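Local coordinates for protein nucleoside diphosphate kinase (Encephalitozoon cuniculi, PDB 3MPD) that probably transfers the gamma phosphate of ATP to nucleoside diphosphates through a phosphohistidine intermediate, supplying the cell with nucleoside triphosphates other than ATP, at residues A[8-19]-A[114-122]. Residues are numbered along the deposited sequence; the frame is centred on the assembly and turned at random.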
# COMPACT_ATOMS: atom_id res chain seq x y z
N THR A 8 -13.76 -5.27 -3.03
CA THR A 8 -13.61 -4.57 -4.30
C THR A 8 -12.14 -4.44 -4.68
O THR A 8 -11.27 -4.40 -3.80
CB THR A 8 -14.33 -3.19 -4.31
OG1 THR A 8 -14.39 -2.66 -5.64
CG2 THR A 8 -13.66 -2.17 -3.37
N PHE A 9 -11.88 -4.41 -5.98
CA PHE A 9 -10.52 -4.32 -6.48
C PHE A 9 -10.24 -2.89 -6.87
O PHE A 9 -10.97 -2.30 -7.67
CB PHE A 9 -10.31 -5.27 -7.67
CG PHE A 9 -8.92 -5.21 -8.22
CD1 PHE A 9 -7.86 -5.73 -7.48
CD2 PHE A 9 -8.67 -4.61 -9.45
CE1 PHE A 9 -6.55 -5.65 -7.95
CE2 PHE A 9 -7.37 -4.54 -9.95
CZ PHE A 9 -6.30 -5.06 -9.19
N ILE A 10 -9.19 -2.33 -6.30
CA ILE A 10 -8.84 -0.92 -6.53
C ILE A 10 -7.41 -0.89 -7.02
O ILE A 10 -6.51 -1.39 -6.35
CB ILE A 10 -8.91 -0.10 -5.23
CG1 ILE A 10 -10.28 -0.24 -4.53
CG2 ILE A 10 -8.54 1.38 -5.49
CD1 ILE A 10 -11.53 0.30 -5.35
N MET A 11 -7.18 -0.24 -8.16
CA MET A 11 -5.84 -0.22 -8.72
C MET A 11 -5.46 1.20 -9.08
O MET A 11 -6.16 1.86 -9.87
CB MET A 11 -5.78 -1.15 -9.94
CG MET A 11 -4.44 -1.17 -10.65
SD MET A 11 -4.44 -2.42 -11.98
CE MET A 11 -5.86 -1.96 -12.97
N ILE A 12 -4.36 1.68 -8.49
CA ILE A 12 -3.83 2.99 -8.84
C ILE A 12 -3.06 2.87 -10.16
O ILE A 12 -2.12 2.06 -10.25
CB ILE A 12 -2.91 3.57 -7.74
CG1 ILE A 12 -3.65 3.61 -6.40
CG2 ILE A 12 -2.34 4.98 -8.18
CD1 ILE A 12 -2.81 4.24 -5.25
N LYS A 13 -3.47 3.68 -11.14
CA LYS A 13 -2.94 3.58 -12.52
C LYS A 13 -1.54 4.17 -12.58
O LYS A 13 -1.19 5.01 -11.73
CB LYS A 13 -3.90 4.29 -13.50
CG LYS A 13 -5.30 3.66 -13.52
CD LYS A 13 -6.12 4.09 -14.73
CE LYS A 13 -7.38 3.21 -14.84
NZ LYS A 13 -8.32 3.85 -15.79
N PRO A 14 -0.74 3.77 -13.59
CA PRO A 14 0.71 4.06 -13.58
C PRO A 14 1.05 5.54 -13.43
O PRO A 14 1.99 5.87 -12.72
CB PRO A 14 1.18 3.55 -14.96
CG PRO A 14 0.19 2.50 -15.34
CD PRO A 14 -1.13 3.00 -14.80
N ASP A 15 0.31 6.42 -14.11
CA ASP A 15 0.58 7.85 -14.03
C ASP A 15 0.30 8.48 -12.67
O ASP A 15 0.99 9.44 -12.28
CB ASP A 15 -0.14 8.61 -15.15
CG ASP A 15 0.37 8.21 -16.52
OD1 ASP A 15 1.60 8.26 -16.74
OD2 ASP A 15 -0.45 7.81 -17.37
N ALA A 16 -0.66 7.93 -11.94
CA ALA A 16 -0.98 8.44 -10.61
C ALA A 16 0.13 8.07 -9.64
O ALA A 16 0.41 8.83 -8.71
CB ALA A 16 -2.34 7.90 -10.13
N ILE A 17 0.80 6.93 -9.87
CA ILE A 17 1.98 6.59 -9.07
C ILE A 17 3.06 7.66 -9.26
O ILE A 17 3.66 8.17 -8.30
CB ILE A 17 2.59 5.20 -9.50
CG1 ILE A 17 1.58 4.04 -9.33
CG2 ILE A 17 3.87 4.92 -8.73
CD1 ILE A 17 1.10 3.85 -7.91
N LYS A 18 3.30 8.00 -10.53
CA LYS A 18 4.32 8.98 -10.91
C LYS A 18 4.02 10.42 -10.45
O LYS A 18 4.94 11.19 -10.19
CB LYS A 18 4.56 8.92 -12.43
CG LYS A 18 5.05 7.48 -12.87
CD LYS A 18 5.26 7.40 -14.38
CE LYS A 18 5.93 6.05 -14.80
NZ LYS A 18 6.03 6.06 -16.32
N ARG A 19 2.75 10.76 -10.34
CA ARG A 19 2.32 12.02 -9.72
C ARG A 19 2.34 12.00 -8.18
O ARG A 19 1.98 13.00 -7.52
CB ARG A 19 0.90 12.37 -10.20
CG ARG A 19 0.86 12.62 -11.74
CD ARG A 19 -0.55 12.87 -12.23
NE ARG A 19 -1.19 14.06 -11.63
CZ ARG A 19 -2.49 14.35 -11.79
NH1 ARG A 19 -3.27 13.54 -12.52
NH2 ARG A 19 -3.01 15.45 -11.26
N GLY A 114 -8.37 8.78 -20.14
CA GLY A 114 -7.31 7.74 -20.19
C GLY A 114 -6.39 7.73 -18.96
O GLY A 114 -5.92 6.67 -18.53
N LYS A 115 -6.16 8.90 -18.38
CA LYS A 115 -5.35 8.99 -17.17
C LYS A 115 -6.21 9.44 -16.03
O LYS A 115 -5.99 10.49 -15.41
CB LYS A 115 -4.16 9.90 -17.44
CG LYS A 115 -3.24 9.16 -18.40
CD LYS A 115 -2.39 10.06 -19.18
CE LYS A 115 -1.83 9.25 -20.37
NZ LYS A 115 -0.38 9.27 -20.28
N ASN A 116 -7.23 8.64 -15.75
CA ASN A 116 -8.22 9.01 -14.75
C ASN A 116 -7.89 8.33 -13.40
O ASN A 116 -8.79 7.96 -12.70
CB ASN A 116 -9.62 8.70 -15.25
CG ASN A 116 -9.87 7.21 -15.46
OD1 ASN A 116 -8.97 6.37 -15.36
ND2 ASN A 116 -11.12 6.89 -15.75
N ILE A 117 -6.60 8.15 -13.13
CA ILE A 117 -6.00 8.00 -11.76
C ILE A 117 -6.03 6.57 -11.20
O ILE A 117 -5.08 6.14 -10.53
CB ILE A 117 -6.66 8.95 -10.71
CG1 ILE A 117 -6.71 10.41 -11.20
CG2 ILE A 117 -5.95 8.84 -9.34
CD1 ILE A 117 -5.32 11.00 -11.56
N ILE A 118 -7.16 5.89 -11.40
CA ILE A 118 -7.50 4.74 -10.57
C ILE A 118 -8.56 3.90 -11.29
O ILE A 118 -9.36 4.42 -12.10
CB ILE A 118 -8.01 5.22 -9.14
CG1 ILE A 118 -8.15 4.08 -8.14
CG2 ILE A 118 -9.32 6.03 -9.25
CD1 ILE A 118 -8.54 4.63 -6.68
N HIS A 119 -8.55 2.60 -11.02
CA HIS A 119 -9.63 1.73 -11.42
C HIS A 119 -10.32 1.22 -10.17
O HIS A 119 -9.63 0.81 -9.23
CB HIS A 119 -9.05 0.52 -12.16
CG HIS A 119 -10.02 -0.61 -12.25
ND1 HIS A 119 -10.97 -0.70 -13.24
CD2 HIS A 119 -10.20 -1.69 -11.45
CE1 HIS A 119 -11.70 -1.78 -13.05
NE2 HIS A 119 -11.25 -2.41 -11.98
N GLY A 120 -11.65 1.17 -10.15
CA GLY A 120 -12.34 0.41 -9.09
C GLY A 120 -13.37 -0.50 -9.73
O GLY A 120 -13.98 -0.12 -10.73
N SER A 121 -13.58 -1.70 -9.17
CA SER A 121 -14.57 -2.62 -9.74
C SER A 121 -15.96 -1.98 -9.90
O SER A 121 -16.36 -1.16 -9.09
CB SER A 121 -14.71 -3.89 -8.88
OG SER A 121 -13.45 -4.48 -8.64
N ASP A 122 -16.70 -2.37 -10.94
CA ASP A 122 -18.02 -1.79 -11.17
C ASP A 122 -19.16 -2.63 -10.58
O ASP A 122 -20.27 -2.13 -10.42
CB ASP A 122 -18.26 -1.46 -12.66
CG ASP A 122 -18.33 -2.68 -13.57
OD1 ASP A 122 -18.11 -3.84 -13.13
OD2 ASP A 122 -18.60 -2.46 -14.77
O HOH W 1 -15.53 -0.33 -6.32
O HOH W 2 -10.24 1.46 -15.60
O HOH W 3 -2.87 11.15 -14.04
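M11 and H119 form the hydrogen-bonded pair of an antiparallel join between strands 8-12 and 118-120: M11 N reaches H119 O at 2.9 Å and H119 N returns to M11 O at 2.8 Å. Beyond one end of the pairing S121 N donates to F9 O, while F9 N turns to the hydroxyl S121 OG (3.1 Å); beyond the other, K13 N bonds I117 O from above the carbonyl plane.

Among the polar side chains, K13 and N116 probably bind ATP and H119 probably carries the phosphate, as in relatives. K13 runs out extended past the I118 backbone, and its NZ donates to a lone pair of N116 OD1, 2.6 Å away and in the carbonyl plane. A water in the plane of the H119 ring links K13 NZ to ND1. H119 NE2 is hydrogen-bonded to E130 OE1, the same oxygen that S121 OG meets, which probably fixes the imidazole's rotation. Farther out, D15 OD2 and K115 NZ make a long, weak salt bridge (3.3 Å).

Among apolar contacts, I10 CG2 presses tightly on I118 CD1 (3.5 Å): I118 CG1 lies opposite its backbone N (chi1 -170°) and the extended chi2 carries CD1 on to I10. On the opposite face the F9 and H119 side chains cross at about a right angle, F9 CD2 lying at the edge of the imidazole, near its plane, 3.9 Å from H119 CD2. A16 CB meets I117 CG2.

Strand 118-120 is outermost in this chain's four-stranded antiparallel sheet, part of the ferredoxin-like fold of NDP kinases, while strand 7-12 also pairs with 74-80. Helix 124-134 packs over F9, M11 and S121; helix 22-32 meets I10, I12 and I117, and helix 84-92 touches T8 and I118.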